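Local coordinates for malarial CLPB2 atpase/hsp101 protein (Plasmodium falciparum, PDB 4IRF) that probably hydrolyses ATP to unfold and translocate proteins as a ClpB-type AAA+ chaperone, represented here by its N-terminal cargo-binding domain, at residues 117-122 / 139-144. Sequence-based numbering, arbitrary orientation.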
loop_
_atom_site.group_PDB
_atom_site.type_symbol
_atom_site.label_atom_id
_atom_site.label_comp_id
_atom_site.label_asym_id
_atom_site.label_seq_id
_atom_site.Cartn_x
_atom_site.Cartn_y
_atom_site.Cartn_z
ATOM N N LEU A 117 2.216 -2.902 -5.701
ATOM C CA LEU A 117 1.160 -2.464 -4.807
ATOM C C LEU A 117 1.343 -0.984 -4.524
ATOM O O LEU A 117 0.372 -0.198 -4.560
ATOM C CB LEU A 117 1.185 -3.313 -3.528
ATOM C CG LEU A 117 0.092 -3.082 -2.520
ATOM C CD1 LEU A 117 -1.294 -3.273 -3.147
ATOM C CD2 LEU A 117 0.295 -4.063 -1.400
ATOM N N LEU A 118 2.597 -0.561 -4.307
ATOM C CA LEU A 118 2.866 0.851 -4.072
ATOM C C LEU A 118 2.372 1.694 -5.258
ATOM O O LEU A 118 1.712 2.729 -5.074
ATOM C CB LEU A 118 4.369 1.083 -3.772
ATOM C CG LEU A 118 4.706 2.504 -3.313
ATOM C CD1 LEU A 118 4.423 2.685 -1.845
ATOM C CD2 LEU A 118 6.163 2.805 -3.628
ATOM N N SER A 119 2.633 1.225 -6.482
ATOM C CA SER A 119 2.216 1.957 -7.664
ATOM C C SER A 119 0.687 2.045 -7.710
ATOM O O SER A 119 0.108 3.102 -7.981
ATOM C CB SER A 119 2.751 1.249 -8.914
ATOM O OG SER A 119 2.334 1.951 -10.061
ATOM N N GLY A 120 0.034 0.932 -7.397
ATOM C CA GLY A 120 -1.420 0.903 -7.368
ATOM C C GLY A 120 -2.021 1.852 -6.343
ATOM O O GLY A 120 -2.981 2.602 -6.625
ATOM N N LEU A 121 -1.420 1.868 -5.163
ATOM C CA LEU A 121 -1.879 2.759 -4.096
ATOM C C LEU A 121 -1.799 4.235 -4.464
ATOM O O LEU A 121 -2.583 5.059 -4.000
ATOM C CB LEU A 121 -1.045 2.495 -2.846
ATOM C CG LEU A 121 -1.354 1.194 -2.153
ATOM C CD1 LEU A 121 -0.301 0.969 -1.066
ATOM C CD2 LEU A 121 -2.800 1.226 -1.549
ATOM N N SER A 122 -0.837 4.584 -5.316
ATOM C CA SER A 122 -0.679 5.967 -5.723
ATOM C C SER A 122 -1.895 6.514 -6.499
ATOM O O SER A 122 -2.048 7.720 -6.623
ATOM C CB SER A 122 0.627 6.158 -6.491
ATOM O OG SER A 122 0.559 5.589 -7.787
ATOM N N GLU A 139 6.869 10.124 -10.869
ATOM C CA GLU A 139 8.147 9.884 -11.521
ATOM C C GLU A 139 9.050 9.010 -10.656
ATOM O O GLU A 139 9.688 8.073 -11.153
ATOM C CB GLU A 139 8.814 11.225 -11.845
ATOM N N ALA A 140 9.079 9.290 -9.349
ATOM C CA ALA A 140 9.885 8.515 -8.419
ATOM C C ALA A 140 9.403 7.068 -8.338
ATOM O O ALA A 140 10.194 6.124 -8.219
ATOM C CB ALA A 140 9.870 9.169 -7.035
ATOM N N ILE A 141 8.097 6.997 -8.319
ATOM C CA ILE A 141 7.519 5.561 -8.264
ATOM C C ILE A 141 7.930 4.590 -9.533
ATOM O O ILE A 141 8.453 3.456 -9.528
ATOM C CB ILE A 141 5.998 5.649 -8.119
ATOM C CG1 ILE A 141 5.673 6.327 -6.795
ATOM C CG2 ILE A 141 5.372 4.277 -8.173
ATOM C CD1 ILE A 141 6.331 5.656 -5.658
ATOM N N LYS A 142 7.737 5.287 -10.664
ATOM C CA LYS A 142 8.158 4.636 -11.900
ATOM C C LYS A 142 9.611 4.223 -11.835
ATOM O O LYS A 142 9.968 3.133 -12.291
ATOM C CB LYS A 142 7.998 5.595 -13.067
ATOM C CG LYS A 142 6.597 5.674 -13.636
ATOM C CD LYS A 142 6.578 6.686 -14.767
ATOM C CE LYS A 142 5.518 6.362 -15.799
ATOM N NZ LYS A 142 4.201 6.422 -15.144
ATOM N N ALA A 143 10.453 5.092 -11.270
ATOM C CA ALA A 143 11.869 4.788 -11.155
ATOM C C ALA A 143 12.118 3.597 -10.240
ATOM O O ALA A 143 12.950 2.744 -10.551
ATOM C CB ALA A 143 12.659 6.013 -10.714
ATOM N N ILE A 144 11.400 3.534 -9.108
ATOM C CA ILE A 144 11.453 2.366 -8.252
ATOM C C ILE A 144 11.105 1.101 -9.038
ATOM O O ILE A 144 11.767 0.061 -8.911
ATOM C CB ILE A 144 10.463 2.513 -7.086
ATOM C CG1 ILE A 144 10.936 3.625 -6.153
ATOM C CG2 ILE A 144 10.316 1.195 -6.365
ATOM C CD1 ILE A 144 9.945 3.987 -5.059
#
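Leu118 and Ser119 meet Ile141 and Ile144 through aliphatic groups alone, with no ring, amide or carboxylate between them. Among the peptide groups, that of Ser119 carries a side-chain bond: Ser122 OG turns back to Ser119 O as a hydrogen-bond donor, somewhat tilted from the carbonyl plane. The 2.5 Å between Ser122 OG and Ser119 O is unusually short, so its exact length is doubtful.

The short helical segments run nearly antiparallel, at 162°, with their axes 10.1 Å apart at closest approach. Ile141 fits against the other helix with two branches. Its CG2 rests against CA and CB of Ser119, 3.9 Å from Ser119 CA. Its other branch ends in CD1, which approaches Leu118 CD2 to 3.5 Å, the two side chains meeting at a slant. Ile141 is modelled in two conformers, so this methyl approach, measured in one of them, is doubtful as a fixed feature. With CG anti to the backbone N (chi1 -172°) and chi2 at 82°, CD2 of Leu118 reaches across and also comes to 4.2 Å from Ile144 CD1.

Around this pair of helices, Phe131 of helix 125-133 also touches Leu118, while Leu136 packs on Ile141. Ser119 in turn rests on Ala103 of helix 91-106.

The contact thus joins helix 114-121 to the C-terminal helix 138-151 within the mainly helical Clp N-terminal domain. No hydrogen bond crosses between the segments, and the hydroxyl of Ser122 is engaged within its own segment; cohesion here comes from buried methyl groups and van der Waals contact.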